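Local coordinates for exotoxin 3 (Staphylococcus aureus, PDB 2Z8L), which binds the glycan sialyl Lewis X as a staphylococcal superantigen-like protein built from an OB-fold domain and a beta-grasp domain, at residues 75-83 with 94-102; 110-120 with 197-208. All coordinates share one frame; numbering follows the deposited sequence.

Contact 1: 75-83 with 94-102. With PO4 (phosphate ion), chain C.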
loop_
_atom_site.group_PDB
_atom_site.type_symbol
_atom_site.label_atom_id
_atom_site.label_comp_id
_atom_site.label_asym_id
_atom_site.label_seq_id
_atom_site.Cartn_x
_atom_site.Cartn_y
_atom_site.Cartn_z
ATOM N N PRO A 75 -20.319 -4.560 0.668
ATOM C CA PRO A 75 -20.059 -4.408 2.092
ATOM C C PRO A 75 -18.758 -5.077 2.566
ATOM O O PRO A 75 -18.175 -5.874 1.825
ATOM C CB PRO A 75 -21.273 -5.079 2.738
ATOM C CG PRO A 75 -21.739 -6.042 1.713
ATOM C CD PRO A 75 -21.358 -5.566 0.379
ATOM N N GLY A 76 -18.301 -4.722 3.761
ATOM C CA GLY A 76 -17.254 -5.477 4.401
ATOM C C GLY A 76 -15.892 -5.271 3.779
ATOM O O GLY A 76 -15.062 -6.210 3.717
ATOM N N LEU A 77 -15.631 -4.040 3.363
ATOM C CA LEU A 77 -14.326 -3.682 2.812
ATOM C C LEU A 77 -13.436 -3.000 3.826
ATOM O O LEU A 77 -13.910 -2.310 4.725
ATOM C CB LEU A 77 -14.529 -2.761 1.608
ATOM C CG LEU A 77 -15.418 -3.286 0.502
ATOM C CD1 LEU A 77 -15.547 -2.259 -0.607
ATOM C CD2 LEU A 77 -14.859 -4.572 -0.022
ATOM N N ASP A 78 -12.126 -3.169 3.629
ATOM C CA ASP A 78 -11.103 -2.360 4.295
ATOM C C ASP A 78 -10.455 -1.510 3.182
ATOM O O ASP A 78 -10.236 -2.014 2.085
ATOM C CB ASP A 78 -10.047 -3.227 4.891
ATOM C CG ASP A 78 -10.444 -3.900 6.211
ATOM O OD1 ASP A 78 -11.527 -3.620 6.776
ATOM O OD2 ASP A 78 -9.609 -4.730 6.689
ATOM N N ILE A 79 -10.234 -0.233 3.441
ATOM C CA ILE A 79 -9.599 0.646 2.447
ATOM C C ILE A 79 -8.413 1.395 3.021
ATOM O O ILE A 79 -8.526 2.069 4.048
ATOM C CB ILE A 79 -10.606 1.668 1.864
ATOM C CG1 ILE A 79 -11.903 0.922 1.515
ATOM C CG2 ILE A 79 -9.938 2.405 0.680
ATOM C CD1 ILE A 79 -12.928 1.733 0.893
ATOM N N PHE A 80 -7.274 1.325 2.334
ATOM C CA PHE A 80 -6.112 2.119 2.683
ATOM C C PHE A 80 -6.114 3.351 1.830
ATOM O O PHE A 80 -5.897 3.260 0.626
ATOM C CB PHE A 80 -4.814 1.304 2.462
ATOM C CG PHE A 80 -3.610 1.997 2.920
ATOM C CD1 PHE A 80 -3.391 2.228 4.285
ATOM C CD2 PHE A 80 -2.713 2.528 2.011
ATOM C CE1 PHE A 80 -2.259 2.948 4.686
ATOM C CE2 PHE A 80 -1.592 3.244 2.424
ATOM C CZ PHE A 80 -1.365 3.421 3.744
ATOM N N VAL A 81 -6.355 4.492 2.473
ATOM C CA VAL A 81 -6.558 5.763 1.823
ATOM C C VAL A 81 -5.313 6.671 1.972
ATOM O O VAL A 81 -4.792 6.859 3.088
ATOM C CB VAL A 81 -7.836 6.496 2.422
ATOM C CG1 VAL A 81 -7.976 7.889 1.776
ATOM C CG2 VAL A 81 -9.080 5.651 2.270
ATOM N N VAL A 82 -4.845 7.198 0.834
ATOM C CA VAL A 82 -3.836 8.248 0.766
ATOM C C VAL A 82 -4.431 9.337 -0.111
ATOM O O VAL A 82 -4.756 9.108 -1.249
ATOM C CB VAL A 82 -2.478 7.724 0.198
ATOM C CG1 VAL A 82 -1.484 8.884 0.097
ATOM C CG2 VAL A 82 -1.964 6.604 1.057
ATOM N N LYS A 83 -4.651 10.512 0.453
ATOM C CA LYS A 83 -5.319 11.566 -0.275
ATOM C C LYS A 83 -4.506 11.958 -1.491
ATOM O O LYS A 83 -3.317 12.274 -1.356
ATOM C CB LYS A 83 -5.512 12.756 0.654
ATOM C CG LYS A 83 -6.477 13.735 0.179
ATOM C CD LYS A 83 -6.726 14.803 1.248
ATOM C CE LYS A 83 -7.243 14.168 2.559
ATOM N NZ LYS A 83 -8.172 15.087 3.305
ATOM N N SER A 94 -8.703 8.918 -3.768
ATOM C CA SER A 94 -7.564 8.061 -3.533
ATOM C C SER A 94 -7.602 6.909 -4.530
ATOM O O SER A 94 -8.659 6.614 -5.116
ATOM C CB SER A 94 -7.610 7.544 -2.068
ATOM O OG SER A 94 -6.530 6.679 -1.723
ATOM N N TYR A 95 -6.440 6.305 -4.767
ATOM C CA TYR A 95 -6.257 5.229 -5.749
ATOM C C TYR A 95 -6.113 3.879 -5.092
ATOM O O TYR A 95 -5.208 3.668 -4.291
ATOM C CB TYR A 95 -4.961 5.435 -6.554
ATOM C CG TYR A 95 -4.841 6.685 -7.321
ATOM C CD1 TYR A 95 -5.916 7.211 -8.007
ATOM C CD2 TYR A 95 -3.596 7.303 -7.457
ATOM C CE1 TYR A 95 -5.793 8.366 -8.751
ATOM C CE2 TYR A 95 -3.474 8.445 -8.191
ATOM C CZ TYR A 95 -4.578 8.968 -8.847
ATOM O OH TYR A 95 -4.480 10.130 -9.602
ATOM N N GLY A 96 -6.974 2.939 -5.461
ATOM C CA GLY A 96 -6.852 1.560 -5.079
ATOM C C GLY A 96 -6.889 1.347 -3.571
ATOM O O GLY A 96 -7.672 2.007 -2.894
ATOM N N GLY A 97 -6.176 0.338 -3.105
ATOM C CA GLY A 97 -6.071 0.037 -1.678
ATOM C C GLY A 97 -7.274 -0.618 -1.045
ATOM O O GLY A 97 -7.391 -0.597 0.185
ATOM N N VAL A 98 -8.177 -1.218 -1.826
ATOM C CA VAL A 98 -9.399 -1.887 -1.328
ATOM C C VAL A 98 -9.120 -3.382 -1.106
ATOM O O VAL A 98 -8.590 -4.074 -1.994
ATOM C CB VAL A 98 -10.589 -1.694 -2.289
ATOM C CG1 VAL A 98 -11.812 -2.396 -1.747
ATOM C CG2 VAL A 98 -10.828 -0.178 -2.550
ATOM N N THR A 99 -9.482 -3.879 0.063
ATOM C CA THR A 99 -9.348 -5.307 0.351
ATOM C C THR A 99 -10.612 -5.771 1.078
ATOM O O THR A 99 -11.429 -4.946 1.559
ATOM C CB THR A 99 -8.141 -5.557 1.225
ATOM O OG1 THR A 99 -8.278 -4.844 2.452
ATOM C CG2 THR A 99 -6.846 -5.155 0.504
ATOM N N LYS A 100 -10.822 -7.069 1.098
ATOM C CA LYS A 100 -11.886 -7.639 1.954
ATOM C C LYS A 100 -11.427 -7.606 3.395
ATOM O O LYS A 100 -10.243 -7.815 3.664
ATOM C CB LYS A 100 -12.096 -9.075 1.541
ATOM C CG LYS A 100 -12.380 -9.199 0.038
ATOM C CD LYS A 100 -12.805 -10.589 -0.375
ATOM C CE LYS A 100 -13.603 -10.517 -1.668
ATOM N NZ LYS A 100 -12.884 -9.738 -2.754
ATOM N N LYS A 101 -12.346 -7.339 4.318
ATOM C CA LYS A 101 -12.003 -7.355 5.718
ATOM C C LYS A 101 -11.659 -8.804 6.131
ATOM O O LYS A 101 -11.996 -9.799 5.453
ATOM C CB LYS A 101 -13.123 -6.773 6.576
ATOM C CG LYS A 101 -14.315 -7.678 6.628
ATOM C CD LYS A 101 -15.420 -7.044 7.435
ATOM C CE LYS A 101 -16.507 -8.025 7.571
ATOM N NZ LYS A 101 -17.738 -7.354 8.047
ATOM N N ASN A 102 -10.975 -8.920 7.255
ATOM C CA ASN A 102 -10.626 -10.243 7.754
ATOM C C ASN A 102 -11.860 -11.108 8.037
ATOM O O ASN A 102 -12.834 -10.639 8.595
ATOM C CB ASN A 102 -9.835 -10.111 9.055
ATOM C CG ASN A 102 -8.409 -9.647 8.844
ATOM O OD1 ASN A 102 -7.874 -9.706 7.743
ATOM N ND2 ASN A 102 -7.763 -9.285 9.942
HETATM P P PO4 C . -10.512 -5.880 9.672
HETATM O O1 PO4 C . -11.458 -4.735 9.270
HETATM O O2 PO4 C . -11.304 -6.862 10.526
HETATM O O3 PO4 C . -9.360 -5.345 10.500
HETATM O O4 PO4 C . -9.969 -6.613 8.467
HETATM O O HOH W 1 -7.433 4.220 -1.361
HETATM O O HOH W 2 -4.005 7.273 -3.268
#

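Contact 2: 110-120 with 197-208. Unlike the reference sequence in segment 110-120: Asn-111 (reference Ser), Lys-114 (reference Arg). Unlike the reference sequence in segment 197-208: Met-203 (reference Ile).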
loop_
_atom_site.group_PDB
_atom_site.type_symbol
_atom_site.label_atom_id
_atom_site.label_comp_id
_atom_site.label_asym_id
_atom_site.label_seq_id
_atom_site.Cartn_x
_atom_site.Cartn_y
_atom_site.Cartn_z
ATOM N N LEU A 110 -0.859 -11.623 12.393
ATOM C CA LEU A 110 -0.950 -12.977 11.880
ATOM C C LEU A 110 0.256 -13.455 11.133
ATOM O O LEU A 110 0.340 -14.648 10.797
ATOM C CB LEU A 110 -2.242 -13.187 11.086
ATOM C CG LEU A 110 -2.632 -12.229 10.019
ATOM C CD1 LEU A 110 -1.592 -12.146 8.831
ATOM C CD2 LEU A 110 -4.044 -12.517 9.446
ATOM N N ASN A 111 1.222 -12.564 10.906
ATOM C CA ASN A 111 2.485 -12.951 10.277
ATOM C C ASN A 111 3.501 -11.862 10.614
ATOM O O ASN A 111 3.138 -10.709 10.750
ATOM C CB ASN A 111 2.244 -13.068 8.750
ATOM C CG ASN A 111 3.367 -13.705 7.967
ATOM O OD1 ASN A 111 4.270 -14.336 8.512
ATOM N ND2 ASN A 111 3.262 -13.585 6.618
ATOM N N ALA A 112 4.770 -12.246 10.737
ATOM C CA ALA A 112 5.854 -11.310 11.113
ATOM C C ALA A 112 7.073 -11.608 10.236
ATOM O O ALA A 112 8.146 -11.981 10.740
ATOM C CB ALA A 112 6.204 -11.434 12.561
ATOM N N PRO A 113 6.914 -11.413 8.936
ATOM C CA PRO A 113 8.061 -11.677 8.036
ATOM C C PRO A 113 9.259 -10.799 8.396
ATOM O O PRO A 113 9.095 -9.657 8.779
ATOM C CB PRO A 113 7.522 -11.311 6.647
ATOM C CG PRO A 113 6.323 -10.383 6.924
ATOM C CD PRO A 113 5.742 -10.886 8.217
ATOM N N LYS A 114 10.444 -11.343 8.244
ATOM C CA LYS A 114 11.650 -10.519 8.327
ATOM C C LYS A 114 11.688 -9.463 7.211
ATOM O O LYS A 114 11.292 -9.733 6.088
ATOM C CB LYS A 114 12.864 -11.423 8.215
ATOM C CG LYS A 114 13.081 -12.242 9.476
ATOM C CD LYS A 114 14.373 -12.978 9.498
ATOM C CE LYS A 114 14.325 -14.103 10.479
ATOM N NZ LYS A 114 15.623 -14.852 10.634
ATOM N N PHE A 115 12.179 -8.262 7.538
ATOM C CA PHE A 115 12.428 -7.203 6.585
ATOM C C PHE A 115 13.934 -6.958 6.617
ATOM O O PHE A 115 14.413 -6.443 7.618
ATOM C CB PHE A 115 11.668 -5.931 7.014
ATOM C CG PHE A 115 11.679 -4.825 6.042
ATOM C CD1 PHE A 115 11.988 -4.992 4.696
ATOM C CD2 PHE A 115 11.287 -3.580 6.457
ATOM C CE1 PHE A 115 11.928 -3.922 3.801
ATOM C CE2 PHE A 115 11.270 -2.525 5.579
ATOM C CZ PHE A 115 11.570 -2.697 4.268
ATOM N N VAL A 116 14.630 -7.423 5.587
ATOM C CA VAL A 116 16.130 -7.401 5.565
ATOM C C VAL A 116 16.507 -6.156 4.768
ATOM O O VAL A 116 16.239 -6.073 3.572
ATOM C CB VAL A 116 16.722 -8.662 4.922
ATOM C CG1 VAL A 116 18.200 -8.644 4.953
ATOM C CG2 VAL A 116 16.275 -9.946 5.670
ATOM N N ILE A 117 17.092 -5.181 5.445
ATOM C CA ILE A 117 17.395 -3.911 4.878
ATOM C C ILE A 117 18.908 -3.801 4.706
ATOM O O ILE A 117 19.639 -3.783 5.701
ATOM C CB ILE A 117 16.899 -2.824 5.776
ATOM C CG1 ILE A 117 15.377 -2.969 5.972
ATOM C CG2 ILE A 117 17.254 -1.428 5.217
ATOM C CD1 ILE A 117 14.890 -2.329 7.199
ATOM N N LYS A 118 19.330 -3.706 3.461
ATOM C CA LYS A 118 20.764 -3.594 3.143
ATOM C C LYS A 118 21.014 -2.149 2.825
ATOM O O LYS A 118 20.585 -1.699 1.758
ATOM C CB LYS A 118 21.124 -4.484 1.969
ATOM C CG LYS A 118 21.047 -5.958 2.354
ATOM C CD LYS A 118 21.761 -6.861 1.395
ATOM C CE LYS A 118 21.975 -8.271 2.008
ATOM N NZ LYS A 118 23.187 -8.995 1.437
ATOM N N LYS A 119 21.699 -1.454 3.745
ATOM C CA LYS A 119 21.891 -0.005 3.664
ATOM C C LYS A 119 23.327 0.304 3.288
ATOM O O LYS A 119 24.235 -0.114 4.000
ATOM C CB LYS A 119 21.540 0.640 5.000
ATOM C CG LYS A 119 21.542 2.197 4.952
ATOM C CD LYS A 119 21.216 2.822 6.270
ATOM C CE LYS A 119 21.398 4.319 6.205
ATOM N NZ LYS A 119 21.112 4.862 4.850
ATOM N N GLU A 120 23.524 1.070 2.221
ATOM C CA GLU A 120 24.874 1.517 1.862
ATOM C C GLU A 120 25.452 2.390 2.969
ATOM O O GLU A 120 24.786 3.290 3.484
ATOM C CB GLU A 120 24.877 2.250 0.528
ATOM C CG GLU A 120 24.599 1.351 -0.661
ATOM C CD GLU A 120 24.809 2.041 -2.037
ATOM O OE1 GLU A 120 25.403 3.155 -2.115
ATOM O OE2 GLU A 120 24.367 1.433 -3.058
ATOM N N GLY A 197 -1.649 -11.824 2.935
ATOM C CA GLY A 197 -0.771 -11.490 4.030
ATOM C C GLY A 197 -0.146 -12.641 4.801
ATOM O O GLY A 197 1.017 -12.530 5.244
ATOM N N ARG A 198 -0.878 -13.761 4.911
ATOM C CA ARG A 198 -0.399 -14.949 5.624
ATOM C C ARG A 198 0.761 -15.646 4.894
ATOM O O ARG A 198 1.483 -16.440 5.504
ATOM C CB ARG A 198 -1.550 -15.893 5.861
ATOM C CG ARG A 198 -2.556 -15.367 6.838
ATOM C CD ARG A 198 -3.883 -16.063 6.773
ATOM N NE ARG A 198 -4.513 -15.954 5.478
ATOM C CZ ARG A 198 -5.729 -16.420 5.223
ATOM N NH1 ARG A 198 -6.461 -16.969 6.190
ATOM N NH2 ARG A 198 -6.209 -16.307 3.996
ATOM N N ASN A 199 0.895 -15.386 3.597
ATOM C CA ASN A 199 1.824 -16.108 2.769
ATOM C C ASN A 199 3.090 -15.323 2.426
ATOM O O ASN A 199 3.907 -15.778 1.621
ATOM C CB ASN A 199 1.153 -16.569 1.476
ATOM C CG ASN A 199 0.140 -17.682 1.690
ATOM O OD1 ASN A 199 0.090 -18.311 2.738
ATOM N ND2 ASN A 199 -0.688 -17.898 0.693
ATOM N N ILE A 200 3.267 -14.129 2.978
ATOM C CA ILE A 200 4.509 -13.421 2.791
ATOM C C ILE A 200 5.574 -14.130 3.606
ATOM O O ILE A 200 5.384 -14.417 4.811
ATOM C CB ILE A 200 4.378 -11.937 3.246
ATOM C CG1 ILE A 200 3.342 -11.215 2.414
ATOM C CG2 ILE A 200 5.732 -11.212 3.138
ATOM C CD1 ILE A 200 2.950 -9.814 2.917
ATOM N N GLU A 201 6.708 -14.402 2.974
ATOM C CA GLU A 201 7.836 -15.040 3.653
ATOM C C GLU A 201 8.813 -14.027 4.239
ATOM O O GLU A 201 9.272 -14.175 5.362
ATOM C CB GLU A 201 8.573 -15.977 2.686
ATOM C CG GLU A 201 9.795 -16.725 3.289
ATOM C CD GLU A 201 9.546 -17.470 4.615
ATOM O OE1 GLU A 201 8.396 -17.864 4.936
ATOM O OE2 GLU A 201 10.552 -17.699 5.351
ATOM N N LYS A 202 9.200 -13.045 3.434
ATOM C CA LYS A 202 10.261 -12.135 3.782
ATOM C C LYS A 202 10.194 -10.918 2.858
ATOM O O LYS A 202 9.555 -10.948 1.809
ATOM C CB LYS A 202 11.586 -12.848 3.637
ATOM C CG LYS A 202 12.770 -11.984 3.566
ATOM C CD LYS A 202 14.038 -12.775 3.493
ATOM C CE LYS A 202 14.078 -13.743 2.320
ATOM N NZ LYS A 202 15.520 -14.148 2.078
ATOM N N MET A 203 10.760 -9.792 3.283
ATOM C CA MET A 203 10.832 -8.617 2.453
ATOM C C MET A 203 12.266 -8.141 2.508
ATOM O O MET A 203 12.969 -8.369 3.511
ATOM C CB MET A 203 9.880 -7.571 2.976
ATOM C CG MET A 203 8.499 -8.173 3.010
ATOM S SD MET A 203 7.264 -7.099 3.563
ATOM C CE MET A 203 7.892 -6.731 5.142
ATOM N N GLU A 204 12.713 -7.597 1.383
ATOM C CA GLU A 204 14.098 -7.127 1.257
ATOM C C GLU A 204 14.093 -5.712 0.748
ATOM O O GLU A 204 13.176 -5.318 0.037
ATOM C CB GLU A 204 14.839 -8.038 0.308
ATOM C CG GLU A 204 14.721 -9.489 0.605
ATOM C CD GLU A 204 15.400 -10.349 -0.433
ATOM O OE1 GLU A 204 15.592 -9.903 -1.607
ATOM O OE2 GLU A 204 15.744 -11.508 -0.070
ATOM N N ALA A 205 15.030 -4.893 1.189
ATOM C CA ALA A 205 15.192 -3.560 0.640
ATOM C C ALA A 205 16.677 -3.321 0.516
ATOM O O ALA A 205 17.463 -3.747 1.365
ATOM C CB ALA A 205 14.628 -2.537 1.507
ATOM N N ASN A 206 17.063 -2.738 -0.609
ATOM C CA ASN A 206 18.454 -2.290 -0.823
ATOM C C ASN A 206 18.361 -0.765 -0.947
ATOM O O ASN A 206 17.589 -0.277 -1.807
ATOM C CB ASN A 206 19.062 -2.985 -2.064
ATOM C CG ASN A 206 19.319 -4.506 -1.853
ATOM O OD1 ASN A 206 18.398 -5.324 -1.695
ATOM N ND2 ASN A 206 20.594 -4.884 -1.845
ATOM N N ILE A 207 18.972 -0.023 -0.011
ATOM C CA ILE A 207 18.822 1.437 0.149
ATOM C C ILE A 207 20.208 2.097 -0.025
ATOM O O ILE A 207 21.205 1.615 0.549
ATOM C CB ILE A 207 18.508 1.875 1.627
ATOM C CG1 ILE A 207 17.252 1.347 2.228
ATOM C CG2 ILE A 207 18.530 3.458 1.781
ATOM C CD1 ILE A 207 17.034 2.033 3.544
ATOM N N ARG A 208 20.262 3.221 -0.749
ATOM C CA ARG A 208 21.529 3.954 -0.975
ATOM C C ARG A 208 21.958 4.695 0.290
ATOM O O ARG A 208 23.088 5.198 0.421
ATOM C CB ARG A 208 21.390 4.944 -2.146
ATOM C CG ARG A 208 21.290 4.315 -3.533
ATOM C CD ARG A 208 22.641 4.322 -4.232
ATOM N NE ARG A 208 22.638 3.658 -5.548
ATOM C CZ ARG A 208 23.734 3.197 -6.167
ATOM N NH1 ARG A 208 24.944 3.289 -5.600
ATOM N NH2 ARG A 208 23.626 2.618 -7.362
ATOM O OXT ARG A 208 21.186 4.806 1.251
HETATM O O HOH W 3 6.743 -14.993 7.401
HETATM O O HOH W 4 10.958 -14.023 7.427
#

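Contact 1: 75-83 with 94-102
Asp-78 and Thr-99 form the hydrogen-bonded pair of an antiparallel strand pairing in the OB-fold domain, each backbone N binding the other's O, with Asp-78 N to Thr-99 O at 2.8 Å. Their side chains emerge on the same face. From there the carboxylate of Asp-78 ends beside a phosphate ion, probably from the crystallisation liquor. Asp-78 CB lies 3.4 Å from Thr-99 OG1; chi1 of -78° sets CG beside its own backbone N. Asp-78 OD1 then passes Lys-101 CB at 3.5 Å, the two side chains crossing at about a right angle, takes the backbone N-H of Asn-34 and lies 2.7 Å from phosphate O1. Asp-78 OD2 is 2.6 Å from O4 of the phosphate, so close that an acid group probably carries a proton; Lys-136 forms a salt bridge with OD2 and also reaches Thr-99 OG1. Asn-102 N donates to the same phosphate O4. On the other face, Leu-77 CD1 meets Val-98 CG1, and Ile-79 and Val-98 both touch Ile-59 of strand 55-61. Gly-97, at positive phi, ends the direct ladder, its O accepting from Phe-80 N. Beyond it water links the chains, while Ser-94 still packs on Val-81: one molecule donates to Phe-80 O and Gly-96 O and accepts the hydroxyl proton of Ser-94, whose OG lies 2.6 Å from the water.

Contact 2: 110-120 with 197-208
The parallel pairing of strands 114-120 and 200-207 is the centre of the beta-grasp sheet, where the first strand of the domain lies beside the last with strands 124-131 and 167-172 flanking them. Backbone bonds alternate along the ladder from Met-203 N to Lys-114 O as far as Glu-120 N to Ile-207 O; that of Lys-118 N to Ala-205 O is practically straight, at 179°. Phe-115, Ile-117, Met-203, Ala-205 and Ile-207 share the face packed against helix 141-155. With CG anti to the backbone N (chi1 -172°), the Phe-115 ring leans across to the neighbouring strand: CD1 touches Met-203 CB at 3.7 Å, CE1 reaches Ala-205 CB, and Met-203 O sits at the ring edge in its plane. Ile-117 CG1 lies over the centre of one ring face, and Ile-117 CG2 meets Ile-207 CD1 at 3.9 Å.

Ahead of the ladder, Asn-111, which replaces the serine of the reference sequence, spends both N-H groups of ND2 on carbonyls lying in its amide plane, Gly-197 O at 2.8 Å and Ile-200 O at 2.9 Å, thereby bridging the 3-10 turn. At the far end Glu-120 and Arg-208 run side by side. Arg-208 NH2 pairs with Asp-165, whereas Glu-120 OE2 stands over a guanidinium face, 3.2 Å from Arg-208 NH1, a purely electrostatic contact.

How the contacts relate
Contact 1 belongs to the OB-fold domain and contact 2 to the beta-grasp domain; their centres are about 23 Å apart, on opposite sides of the chain's centre. Strand 92-100 of the first is followed in sequence by strand 114-121 of the second, yet the two share no strand. Helix 141-155 touches both, through Phe-80 and Val-82 in one and the apolar sheet face in the other. Contact 1 is largely buried, a short antiparallel ladder continued by waters, with a carboxylate and a phosphate at one end. Contact 2 is longer, parallel and only partly buried: mostly apolar on its helix side, with mainly lysines and other polar side chains opposite and the charged chain terminus at its end.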